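Local atomic coordinates of succinate-semialdehyde dehydrogenase (Synechococcus sp., PDB entry 4ITA), a protein that probably oxidises succinic semialdehyde to succinate with NADP+ as cofactor, as a cyanobacterial member of the aldehyde dehydrogenase family. Residues Lys30-Ala34 against Glu179-Leu185; Thr64-Ala68 against Ala82-Glu87; Gly76-Gln80 against Pro296-Asp302; Leu91-Tyr95 against Asp422-Pro426; Tyr343-Thr349 against Pro365-Val369. All coordinates share one frame; numbering follows the deposited sequence.

Interaction 1: residues Lys30-Ala34 against Glu179-Leu185; sequences KLAKA and EGVFQTL. With EDO (1,2-ethanediol), chain E.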
# COMPACT_ATOMS: atom_id res chain seq x y z
N LYS A 30 17.13 -20.74 -0.62
CA LYS A 30 15.91 -20.63 0.19
C LYS A 30 14.77 -19.99 -0.59
O LYS A 30 13.62 -20.40 -0.44
CB LYS A 30 16.20 -19.91 1.50
CG LYS A 30 17.10 -20.75 2.41
CD LYS A 30 16.95 -20.40 3.87
CE LYS A 30 17.89 -21.23 4.73
NZ LYS A 30 17.19 -22.38 5.39
N LEU A 31 15.07 -19.00 -1.42
CA LEU A 31 14.05 -18.39 -2.27
C LEU A 31 13.53 -19.35 -3.34
O LEU A 31 12.33 -19.39 -3.61
CB LEU A 31 14.55 -17.07 -2.87
CG LEU A 31 14.89 -16.02 -1.81
CD1 LEU A 31 15.46 -14.76 -2.45
CD2 LEU A 31 13.67 -15.67 -0.96
N ALA A 32 14.42 -20.14 -3.93
CA ALA A 32 13.99 -21.17 -4.88
C ALA A 32 13.05 -22.16 -4.20
O ALA A 32 12.03 -22.54 -4.78
CB ALA A 32 15.19 -21.90 -5.46
N LYS A 33 13.39 -22.58 -2.99
CA LYS A 33 12.54 -23.52 -2.27
C LYS A 33 11.20 -22.90 -1.89
O LYS A 33 10.16 -23.55 -1.98
CB LYS A 33 13.25 -24.10 -1.04
CG LYS A 33 12.45 -25.22 -0.38
CD LYS A 33 13.24 -25.98 0.67
CE LYS A 33 13.49 -25.16 1.90
NZ LYS A 33 14.37 -25.91 2.85
N ALA A 34 11.22 -21.63 -1.49
CA ALA A 34 9.98 -20.92 -1.18
C ALA A 34 9.06 -20.85 -2.39
O ALA A 34 7.85 -21.01 -2.28
CB ALA A 34 10.29 -19.53 -0.68
N GLU A 179 7.55 -27.67 4.24
CA GLU A 179 8.88 -27.08 4.09
C GLU A 179 8.86 -25.99 3.02
O GLU A 179 8.33 -26.19 1.92
CB GLU A 179 9.87 -28.17 3.70
CG GLU A 179 11.29 -27.69 3.55
CD GLU A 179 12.27 -28.80 3.21
OE1 GLU A 179 11.84 -29.96 3.04
OE2 GLU A 179 13.47 -28.50 3.11
N GLY A 180 9.44 -24.84 3.33
CA GLY A 180 9.49 -23.72 2.39
C GLY A 180 8.36 -22.73 2.54
O GLY A 180 8.39 -21.66 1.93
N VAL A 181 7.34 -23.08 3.32
CA VAL A 181 6.24 -22.15 3.53
C VAL A 181 6.64 -21.00 4.45
O VAL A 181 6.19 -19.87 4.26
CB VAL A 181 4.98 -22.91 4.02
CG1 VAL A 181 3.91 -21.94 4.54
CG2 VAL A 181 4.43 -23.78 2.90
N PHE A 182 7.48 -21.29 5.43
CA PHE A 182 8.04 -20.25 6.29
C PHE A 182 9.51 -20.56 6.51
O PHE A 182 9.85 -21.67 6.92
CB PHE A 182 7.32 -20.18 7.64
CG PHE A 182 7.79 -19.05 8.52
CD1 PHE A 182 8.98 -19.15 9.25
CD2 PHE A 182 7.06 -17.88 8.61
CE1 PHE A 182 9.42 -18.09 10.05
CE2 PHE A 182 7.49 -16.82 9.40
CZ PHE A 182 8.67 -16.93 10.12
N GLN A 183 10.37 -19.58 6.25
CA GLN A 183 11.80 -19.79 6.47
C GLN A 183 12.41 -18.60 7.15
O GLN A 183 12.27 -17.46 6.70
CB GLN A 183 12.54 -20.05 5.15
CG GLN A 183 12.15 -21.34 4.44
CD GLN A 183 12.87 -21.50 3.12
OE1 GLN A 183 13.91 -22.17 3.03
NE2 GLN A 183 12.35 -20.86 2.09
N THR A 184 13.12 -18.87 8.24
CA THR A 184 13.95 -17.88 8.90
C THR A 184 15.28 -17.73 8.18
O THR A 184 15.98 -18.72 7.93
CB THR A 184 14.18 -18.29 10.35
OG1 THR A 184 12.96 -18.07 11.06
CG2 THR A 184 15.31 -17.49 10.99
N LEU A 185 15.62 -16.49 7.83
CA LEU A 185 16.90 -16.18 7.20
C LEU A 185 17.81 -15.55 8.23
O LEU A 185 17.56 -14.42 8.68
CB LEU A 185 16.71 -15.22 6.02
CG LEU A 185 15.67 -15.60 4.97
CD1 LEU A 185 15.63 -14.55 3.87
CD2 LEU A 185 15.95 -16.98 4.38
C1 EDO E . 8.76 -24.31 8.64
O1 EDO E . 9.54 -25.38 8.10
C2 EDO E . 7.39 -24.27 7.98
O2 EDO E . 7.51 -24.06 6.56
O HOH W 1 15.30 -21.27 7.06
O HOH W 2 13.65 -24.51 5.37

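Interaction 2: residues Thr64-Ala68 against Ala82-Glu87; sequences TSKFA and AIAEAE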
# COMPACT_ATOMS: atom_id res chain seq x y z
N THR A 64 4.68 -22.08 26.64
CA THR A 64 4.80 -20.64 26.80
C THR A 64 6.03 -20.23 27.63
O THR A 64 6.75 -19.30 27.26
CB THR A 64 3.49 -20.02 27.38
OG1 THR A 64 3.49 -18.60 27.19
CG2 THR A 64 3.32 -20.33 28.85
N SER A 65 6.29 -20.93 28.72
CA SER A 65 7.37 -20.56 29.61
C SER A 65 8.73 -20.78 28.95
O SER A 65 9.64 -19.96 29.10
CB SER A 65 7.28 -21.37 30.90
OG SER A 65 8.21 -20.88 31.84
N LYS A 66 8.86 -21.88 28.22
CA LYS A 66 10.10 -22.17 27.51
C LYS A 66 10.38 -21.12 26.43
O LYS A 66 11.50 -20.62 26.31
CB LYS A 66 10.05 -23.57 26.89
CG LYS A 66 11.22 -23.87 25.95
CD LYS A 66 11.25 -25.33 25.53
CE LYS A 66 10.50 -25.57 24.22
NZ LYS A 66 10.69 -26.97 23.72
N PHE A 67 9.37 -20.79 25.63
CA PHE A 67 9.57 -19.78 24.60
C PHE A 67 9.87 -18.44 25.24
O PHE A 67 10.72 -17.70 24.76
CB PHE A 67 8.35 -19.69 23.68
CG PHE A 67 8.10 -20.95 22.90
CD1 PHE A 67 9.14 -21.59 22.25
CD2 PHE A 67 6.83 -21.50 22.85
CE1 PHE A 67 8.92 -22.77 21.53
CE2 PHE A 67 6.59 -22.67 22.15
CZ PHE A 67 7.64 -23.31 21.49
N ALA A 68 9.18 -18.14 26.33
CA ALA A 68 9.42 -16.89 27.05
C ALA A 68 10.87 -16.79 27.53
O ALA A 68 11.47 -15.71 27.50
CB ALA A 68 8.45 -16.75 28.21
N ALA A 82 7.05 -11.94 28.64
CA ALA A 82 7.34 -12.83 27.51
C ALA A 82 6.34 -13.99 27.44
O ALA A 82 5.98 -14.44 26.35
CB ALA A 82 8.78 -13.32 27.55
N ILE A 83 5.88 -14.46 28.60
CA ILE A 83 4.82 -15.45 28.64
C ILE A 83 3.57 -14.85 28.00
O ILE A 83 2.94 -15.47 27.15
CB ILE A 83 4.54 -15.93 30.09
CG1 ILE A 83 5.66 -16.86 30.55
CG2 ILE A 83 3.19 -16.64 30.18
CD1 ILE A 83 5.62 -17.18 32.04
N ALA A 84 3.22 -13.62 28.39
CA ALA A 84 2.08 -12.95 27.78
C ALA A 84 2.26 -12.79 26.28
O ALA A 84 1.31 -12.93 25.51
CB ALA A 84 1.82 -11.59 28.45
N GLU A 85 3.49 -12.52 25.84
CA GLU A 85 3.76 -12.36 24.42
C GLU A 85 3.53 -13.67 23.65
O GLU A 85 2.97 -13.67 22.55
CB GLU A 85 5.17 -11.81 24.16
CG GLU A 85 5.42 -11.64 22.68
CD GLU A 85 6.74 -10.99 22.33
OE1 GLU A 85 7.41 -10.40 23.21
OE2 GLU A 85 7.10 -11.07 21.15
N ALA A 86 3.96 -14.78 24.23
CA ALA A 86 3.72 -16.09 23.62
C ALA A 86 2.22 -16.38 23.55
O ALA A 86 1.71 -16.91 22.55
CB ALA A 86 4.44 -17.19 24.39
N GLU A 87 1.49 -16.01 24.60
CA GLU A 87 0.05 -16.20 24.61
C GLU A 87 -0.64 -15.36 23.54
O GLU A 87 -1.56 -15.83 22.86
CB GLU A 87 -0.51 -15.84 26.00
CG GLU A 87 -0.12 -16.84 27.08
CD GLU A 87 -0.51 -16.37 28.48
OE1 GLU A 87 -0.47 -17.20 29.41
OE2 GLU A 87 -0.84 -15.18 28.64

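Interaction 3: residues Gly76-Gln80 against Pro296-Asp302; sequences GKTHQ and PMAPETD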
# COMPACT_ATOMS: atom_id res chain seq x y z
N GLY A 76 15.94 -9.44 26.96
CA GLY A 76 15.84 -8.84 28.29
C GLY A 76 14.47 -8.43 28.82
O GLY A 76 14.39 -7.91 29.93
N LYS A 77 13.40 -8.66 28.07
CA LYS A 77 12.07 -8.37 28.61
C LYS A 77 11.76 -9.35 29.75
O LYS A 77 12.32 -10.45 29.79
CB LYS A 77 10.99 -8.42 27.52
CG LYS A 77 10.54 -9.82 27.13
CD LYS A 77 9.58 -9.77 25.95
CE LYS A 77 8.22 -9.29 26.37
NZ LYS A 77 7.47 -8.65 25.24
N THR A 78 10.89 -8.96 30.68
CA THR A 78 10.61 -9.85 31.80
C THR A 78 10.03 -11.17 31.31
O THR A 78 9.30 -11.21 30.31
CB THR A 78 9.65 -9.24 32.82
OG1 THR A 78 8.36 -9.05 32.22
CG2 THR A 78 10.18 -7.91 33.35
N HIS A 79 10.37 -12.25 32.00
CA HIS A 79 9.86 -13.56 31.65
C HIS A 79 8.33 -13.57 31.69
O HIS A 79 7.68 -14.17 30.83
CB HIS A 79 10.43 -14.61 32.60
CG HIS A 79 10.07 -16.02 32.25
ND1 HIS A 79 9.31 -16.81 33.08
CD2 HIS A 79 10.36 -16.77 31.16
CE1 HIS A 79 9.14 -18.00 32.51
NE2 HIS A 79 9.77 -18.00 31.36
N GLN A 80 7.75 -12.88 32.66
CA GLN A 80 6.30 -12.82 32.76
C GLN A 80 5.66 -12.12 31.56
O GLN A 80 4.64 -12.58 31.04
CB GLN A 80 5.86 -12.17 34.07
CG GLN A 80 6.22 -13.00 35.31
CD GLN A 80 5.66 -14.42 35.26
OE1 GLN A 80 6.39 -15.39 35.45
NE2 GLN A 80 4.36 -14.54 35.02
N PRO A 296 15.35 -10.08 34.73
CA PRO A 296 14.03 -10.24 34.12
C PRO A 296 13.45 -11.65 34.26
O PRO A 296 12.24 -11.83 34.10
CB PRO A 296 14.28 -9.87 32.65
CG PRO A 296 15.73 -10.14 32.43
CD PRO A 296 16.39 -9.75 33.73
N MET A 297 14.28 -12.63 34.58
CA MET A 297 13.76 -13.98 34.83
C MET A 297 13.00 -14.09 36.16
O MET A 297 12.18 -14.99 36.32
CB MET A 297 14.87 -15.03 34.78
CG MET A 297 15.31 -15.42 33.37
SD MET A 297 14.05 -16.16 32.27
CE MET A 297 13.46 -17.54 33.24
N ALA A 298 13.24 -13.17 37.09
CA ALA A 298 12.53 -13.17 38.37
C ALA A 298 11.12 -12.62 38.21
O ALA A 298 10.94 -11.56 37.63
CB ALA A 298 13.31 -12.37 39.40
N PRO A 299 10.11 -13.34 38.72
CA PRO A 299 8.72 -12.94 38.48
C PRO A 299 8.33 -11.59 39.09
O PRO A 299 7.37 -10.96 38.64
CB PRO A 299 7.90 -14.07 39.14
CG PRO A 299 8.85 -14.72 40.10
CD PRO A 299 10.20 -14.62 39.46
N GLU A 300 9.09 -11.13 40.08
CA GLU A 300 8.79 -9.87 40.75
C GLU A 300 9.38 -8.66 40.01
O GLU A 300 9.07 -7.51 40.34
CB GLU A 300 9.33 -9.90 42.18
CG GLU A 300 10.85 -10.01 42.26
CD GLU A 300 11.36 -11.44 42.31
OE1 GLU A 300 12.57 -11.63 42.55
OE2 GLU A 300 10.55 -12.38 42.13
N THR A 301 10.23 -8.90 39.03
CA THR A 301 10.88 -7.81 38.31
C THR A 301 9.92 -7.04 37.41
O THR A 301 9.15 -7.63 36.65
CB THR A 301 12.06 -8.34 37.47
OG1 THR A 301 13.04 -8.91 38.35
CG2 THR A 301 12.70 -7.23 36.65
N ASP A 302 9.94 -5.71 37.52
CA ASP A 302 9.20 -4.85 36.59
C ASP A 302 10.06 -4.43 35.40
O ASP A 302 9.60 -4.45 34.26
CB ASP A 302 8.74 -3.57 37.30
CG ASP A 302 7.66 -3.83 38.33
OD1 ASP A 302 6.62 -4.42 37.98
OD2 ASP A 302 7.86 -3.45 39.50
O HOH W 3 9.37 -15.70 35.81
O HOH W 4 9.38 -12.05 35.04

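Interaction 4: residues Leu91-Tyr95 against Asp422-Pro426; sequences LVCRY and DPRLP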
# COMPACT_ATOMS: atom_id res chain seq x y z
N LEU A 91 -2.88 -16.27 20.19
CA LEU A 91 -4.18 -15.65 19.95
C LEU A 91 -4.33 -15.18 18.51
O LEU A 91 -5.38 -15.35 17.91
CB LEU A 91 -4.37 -14.48 20.91
CG LEU A 91 -5.75 -13.86 21.05
CD1 LEU A 91 -6.69 -14.85 21.73
CD2 LEU A 91 -5.65 -12.55 21.83
N VAL A 92 -3.29 -14.58 17.93
CA VAL A 92 -3.43 -14.10 16.55
C VAL A 92 -3.45 -15.28 15.56
O VAL A 92 -4.11 -15.20 14.52
CB VAL A 92 -2.37 -13.01 16.18
CG1 VAL A 92 -0.96 -13.60 16.15
CG2 VAL A 92 -2.74 -12.35 14.85
N CYS A 93 -2.77 -16.37 15.89
CA CYS A 93 -2.88 -17.59 15.09
C CYS A 93 -4.33 -18.07 15.07
O CYS A 93 -4.88 -18.37 14.01
CB CYS A 93 -1.97 -18.69 15.65
SG CYS A 93 -0.22 -18.41 15.35
N ARG A 94 -4.94 -18.11 16.25
CA ARG A 94 -6.33 -18.56 16.34
C ARG A 94 -7.29 -17.59 15.65
O ARG A 94 -8.25 -18.02 15.01
CB ARG A 94 -6.74 -18.79 17.79
CG ARG A 94 -6.01 -19.95 18.42
CD ARG A 94 -6.70 -20.50 19.66
NE ARG A 94 -5.95 -21.62 20.22
CZ ARG A 94 -6.00 -22.86 19.74
NH1 ARG A 94 -6.78 -23.13 18.70
NH2 ARG A 94 -5.27 -23.83 20.28
N TYR A 95 -7.02 -16.29 15.76
CA TYR A 95 -7.85 -15.29 15.11
C TYR A 95 -7.96 -15.53 13.60
O TYR A 95 -9.06 -15.57 13.03
CB TYR A 95 -7.33 -13.88 15.39
CG TYR A 95 -8.16 -12.80 14.75
CD1 TYR A 95 -9.35 -12.38 15.33
CD2 TYR A 95 -7.77 -12.21 13.55
CE1 TYR A 95 -10.12 -11.39 14.73
CE2 TYR A 95 -8.53 -11.22 12.95
CZ TYR A 95 -9.70 -10.82 13.54
OH TYR A 95 -10.46 -9.84 12.94
N ASP A 422 -4.64 -5.61 19.35
CA ASP A 422 -5.66 -6.63 19.58
C ASP A 422 -5.92 -7.21 18.21
O ASP A 422 -6.23 -6.46 17.29
CB ASP A 422 -6.91 -5.93 20.12
CG ASP A 422 -8.05 -6.89 20.46
OD1 ASP A 422 -8.20 -7.94 19.81
OD2 ASP A 422 -8.83 -6.56 21.39
N PRO A 423 -5.83 -8.54 18.05
CA PRO A 423 -6.06 -9.13 16.72
C PRO A 423 -7.39 -8.73 16.07
O PRO A 423 -7.52 -8.75 14.85
CB PRO A 423 -6.04 -10.64 16.99
CG PRO A 423 -5.21 -10.79 18.22
CD PRO A 423 -5.48 -9.57 19.05
N ARG A 424 -8.38 -8.37 16.89
CA ARG A 424 -9.71 -8.06 16.39
C ARG A 424 -9.82 -6.70 15.70
O ARG A 424 -10.81 -6.43 15.02
CB ARG A 424 -10.73 -8.12 17.54
CG ARG A 424 -10.89 -9.52 18.14
CD ARG A 424 -11.74 -9.48 19.39
NE ARG A 424 -11.09 -8.73 20.46
CZ ARG A 424 -11.58 -8.60 21.69
NH1 ARG A 424 -12.74 -9.17 22.01
NH2 ARG A 424 -10.92 -7.90 22.59
N LEU A 425 -8.82 -5.84 15.88
CA LEU A 425 -8.87 -4.46 15.39
C LEU A 425 -7.60 -4.16 14.61
O LEU A 425 -6.51 -4.52 15.04
CB LEU A 425 -8.99 -3.48 16.57
CG LEU A 425 -10.35 -3.19 17.22
CD1 LEU A 425 -11.28 -2.47 16.27
CD2 LEU A 425 -11.04 -4.42 17.77
N PRO A 426 -7.72 -3.49 13.45
CA PRO A 426 -6.51 -3.17 12.68
C PRO A 426 -5.55 -2.25 13.45
O PRO A 426 -5.95 -1.53 14.37
CB PRO A 426 -7.04 -2.49 11.42
CG PRO A 426 -8.48 -2.96 11.32
CD PRO A 426 -8.95 -3.09 12.74
O HOH W 5 -12.47 -8.67 14.33

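Interaction 5: residues Tyr343-Thr349 against Pro365-Val369; sequences YPPTILT and PVAMV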
# COMPACT_ATOMS: atom_id res chain seq x y z
N TYR A 343 18.96 0.78 32.53
CA TYR A 343 18.62 2.20 32.62
C TYR A 343 17.34 2.33 33.44
O TYR A 343 16.37 1.61 33.19
CB TYR A 343 18.44 2.80 31.22
CG TYR A 343 18.56 4.30 31.21
CD1 TYR A 343 19.79 4.91 31.00
CD2 TYR A 343 17.46 5.11 31.42
CE1 TYR A 343 19.92 6.29 31.00
CE2 TYR A 343 17.58 6.49 31.43
CZ TYR A 343 18.81 7.07 31.21
OH TYR A 343 18.92 8.44 31.21
N PRO A 344 17.32 3.23 34.43
CA PRO A 344 16.19 3.29 35.36
C PRO A 344 14.99 4.06 34.81
O PRO A 344 15.17 4.91 33.93
CB PRO A 344 16.77 4.05 36.55
CG PRO A 344 17.72 5.00 35.91
CD PRO A 344 18.35 4.22 34.77
N PRO A 345 13.79 3.77 35.31
CA PRO A 345 12.63 4.63 35.04
C PRO A 345 13.00 6.09 35.29
O PRO A 345 13.58 6.41 36.33
CB PRO A 345 11.60 4.14 36.05
CG PRO A 345 11.93 2.68 36.21
CD PRO A 345 13.43 2.62 36.17
N THR A 346 12.66 6.94 34.34
CA THR A 346 13.11 8.32 34.34
C THR A 346 11.96 9.24 33.96
O THR A 346 11.15 8.90 33.11
CB THR A 346 14.28 8.51 33.35
OG1 THR A 346 15.40 7.71 33.76
CG2 THR A 346 14.72 9.97 33.25
N ILE A 347 11.90 10.41 34.59
CA ILE A 347 10.91 11.42 34.24
C ILE A 347 11.62 12.74 34.00
O ILE A 347 12.38 13.20 34.86
CB ILE A 347 9.85 11.59 35.34
CG1 ILE A 347 9.09 10.27 35.57
CG2 ILE A 347 8.89 12.73 34.99
CD1 ILE A 347 8.20 10.28 36.81
N LEU A 348 11.38 13.32 32.82
CA LEU A 348 11.92 14.63 32.45
C LEU A 348 10.80 15.65 32.37
O LEU A 348 9.72 15.39 31.82
CB LEU A 348 12.63 14.56 31.09
CG LEU A 348 13.76 13.54 30.92
CD1 LEU A 348 14.28 13.56 29.49
CD2 LEU A 348 14.89 13.79 31.91
N THR A 349 11.06 16.83 32.94
CA THR A 349 10.10 17.93 32.94
C THR A 349 10.79 19.20 32.45
O THR A 349 12.02 19.24 32.33
CB THR A 349 9.56 18.18 34.35
OG1 THR A 349 10.63 18.64 35.19
CG2 THR A 349 8.95 16.91 34.95
N PRO A 365 12.52 3.43 29.38
CA PRO A 365 11.43 3.86 30.28
C PRO A 365 11.59 5.30 30.76
O PRO A 365 11.73 5.55 31.96
CB PRO A 365 11.55 2.88 31.45
CG PRO A 365 13.02 2.57 31.51
CD PRO A 365 13.48 2.54 30.06
N VAL A 366 11.54 6.23 29.81
CA VAL A 366 11.82 7.64 30.07
C VAL A 366 10.62 8.46 29.62
O VAL A 366 10.33 8.55 28.42
CB VAL A 366 13.09 8.11 29.32
CG1 VAL A 366 13.38 9.59 29.58
CG2 VAL A 366 14.28 7.24 29.70
N ALA A 367 9.92 9.06 30.58
CA ALA A 367 8.72 9.84 30.27
C ALA A 367 9.06 11.32 30.14
O ALA A 367 9.75 11.86 30.99
CB ALA A 367 7.70 9.66 31.36
N MET A 368 8.59 11.95 29.07
CA MET A 368 8.61 13.42 28.97
C MET A 368 7.26 13.94 29.45
O MET A 368 6.22 13.39 29.09
CB MET A 368 8.86 13.87 27.52
CG MET A 368 10.24 13.54 26.95
SD MET A 368 10.61 14.23 25.28
CE MET A 368 10.02 12.89 24.22
N VAL A 369 7.26 14.98 30.29
CA VAL A 369 6.02 15.50 30.85
C VAL A 369 5.83 16.96 30.46
O VAL A 369 6.78 17.75 30.48
CB VAL A 369 5.98 15.34 32.38
CG1 VAL A 369 4.65 15.84 32.95
CG2 VAL A 369 6.21 13.89 32.77

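Interaction 1: residues Lys30-Ala34 against Glu179-Leu185
This contact joins helix 24-41 to strand 182-185 of the Rossmann-type sheet and to the turn that leads into it. The strand runs nearly antiparallel to the helix, at 169°, with 9.7 Å between the two short axes. Q183 is the main link. Its NE2 donates to K30 O at 2.9 Å, with the acceptor close to the amide plane. K30 O also takes the helical bond from A34 N, and the two donors come from opposite faces of its carbonyl plane. The other end of the amide, OE1, faces the two lysines: K33 CE lies 3.2 Å from Q183 OE1. The aliphatic part of K30 continues past Q183, and K30 CD packs on L185 CD2 at 3.6 Å. A water joins K30 NZ to T184 O. K33 is extended as far as CD; the turn at chi3 (71°) then swings K33 NZ to E179 OE2 at 2.8 Å, a salt bridge on the anti lone pair of that oxygen. At the turn, A34 CA approaches G180 O at 3.6 Å. G180 has a positive phi, which favours glycine. On the strand, F182 N is bonded to O2 of an ethanediol, probably a crystallisation additive. The buried amide of Q183 thus has its N-H end fixed by a backbone carbonyl, while its oxygen faces a probably electropositive side and takes a weak bond from a water held by K33 NZ.

Interaction 2: residues Thr64-Ala68 against Ala82-Glu87
T64, I83 and A68 carry most of this contact. T64 sits in the first turn of helix 64-75 and points at helix 79-103. Its OG1 lies opposite its own backbone N (chi1 -165°), which places the hydroxyl against I83 O and A86 CB. There T64 OG1 is 3.3 Å from A86 CB. It is also near I83 O, but the angle is too poor for a hydrogen bond, and that carbonyl already accepts the helical bond from E87 N. The methyl CG2 of T64 meets I83 CG2 at 3.9 Å, the two side chains crossing at about a right angle. I83 uses both branches. While CG2 faces T64, I83 CG1 reaches across to A68 CB of helix 64-75 at 3.6 Å. A68 and A82 are both small, so the backbones come close at this end: A68 CB is 3.5 Å from A82 CB, and the two CA atoms are 4.6 Å apart. M71 of helix 64-75 continues the packing on A82 and A86. The short axes cross at 117° and come within 8.1 Å. This is typical of two consecutive helices joined by a short loop and packed through alanines, here a steeply crossed pair in the N-terminal part of the aldehyde dehydrogenase fold.

Interaction 3: residues Gly76-Gln80 against Pro296-Asp302
The backbones meet where the 76-80 segment turns into helix 79-103, and the 296-302 loop runs past it. G76 leaves the preceding helix with positive phi. T78 is at the N-cap position, with T78 CA 4.2 Å from P296 CA. H79 N donates to P296 O at 2.8 Å, nearly straight at 173°, from above the carbonyl plane. The ring of P296 lies against the chain just before the helix, with P296 CB 3.4 Å from G76 O. Farther on, a type I turn from A298 to T301 puts P299 beside Q80. This loop between helices 274-289 and 309-325 therefore covers the start of helix 79-103. T78 CG2 rests on T301 O at 3.5 Å, while T78 OG1 bonds to S81 OG. H79 points at M297, whose chain bends at chi2 and chi3 to lay CE over one ring face, 3.9 Å from the H79 centroid. A water joins H79 ND1, Q80 OE1 and M297 O, and H79 NE2 is hydrogen-bonded to S65 O. With H79 cut back to an alanine, M297 CE is likely to lose its ring face, S65 O its partner, and the bridging water one of its anchors. Q80 CG touches P299 CA at 4.0 Å.

Interaction 4: residues Leu91-Tyr95 against Asp422-Pro426
D422 OD1 is gripped by two donors of R424, its backbone N and NE, in the turn that lays P423 O over one face of the Y95 ring. The bond from R424 N to D422 OD1, 3.0 Å long, comes from above the carboxylate plane and makes an Asx turn. R424 NE comes in on the syn side. R424 NH2 bonds to D422 OD2 at 2.8 Å through the syn lone pair, so the guanidinium meets the carboxylate side-on. R424 bends at chi3 (-65°) to fold back on D422. D422 to L425 form a type I turn, closed by L425 N to D422 O. The turn presents P423 to helix 79-103. P423 CB packs off-centre against the Y95 ring, 3.8 Å from Y95 CG. P423 O is 3.3 Å from Y95 CE2, displaced toward the rim. R424 CA is near Y95 CE1 at 3.7 Å. P423 CG meets L91 CD2 at 4.0 Å and the flank of V92. At the ring edge a water joins Y95 OH to R424 O. The second subunit packs on R424, L425 and P426. The grip is mainly van der Waals, proline ring and carbonyl O on the helix side chains, plus one water bridge; the ion pair and Asx turn are likely to limit how far the turn can flex.

Interaction 5: residues Tyr343-Thr349 against Pro365-Val369
P365 begins the contact just ahead of strand 366-372. Its ring CG lies near Y343 O and P344 O, and P365 O accepts from T346 N at 2.9 Å, in the carbonyl plane. V366 then faces T346, side by side and pointing the same way. V366 CG2 meets T346 CB at 3.9 Å and also Y343 CE2 at 3.8 Å. V366 CG1, anti to the backbone N (chi1 180°), reaches L348 CD1. T346 OG1 bonds to P344 O within its own segment and takes part in a bond with G333 N. If T346 lost its hydroxyl, as in a valine, P344 O and G333 N would both be likely to lose a partner. A367 uses both its backbone groups: A367 N donates to T346 O at 2.8 Å, and A367 O accepts from L348 N at 2.9 Å, nearly along the C=O axis. These are neighbouring parallel strands of the seven-stranded mixed sheet, at 22° to each other, with 366-372 lying between 346-349 and 267-273. A367 CB is on the same face as I347, where F288 of helix 274-289 packs. M368 pairs with L348 on the other face, and its backbone bonds to strand 267-273. V369 N closes the run on L348 O at 2.9 Å, and V369 CG2 packs on I347 CG2 at 3.7 Å.

How the interactions relate
Interactions 2, 3 and 4 all use helix 79-103. Interactions 2 and 3 touch directly: E85 OE1 forms a salt bridge with K77 NZ at 2.7 Å, and H79 CD2 packs on A68 CB at 3.5 Å. Interaction 4 lies farther along the helix, its centre about 17 Å from that of interaction 2. Interaction 1 is on the Rossmann-type sheet that holds strand 182-185. Interaction 5 is in the seven-stranded sheet on the opposite side of the chain's centre, with about 43 Å between their centres. Interaction 3 comes within about 7 Å of interaction 5, nearest atoms. The bound NADPH is about 10 Å from the side chains of L185 and K77, about 12 Å from V92 and about 13 Å from M368.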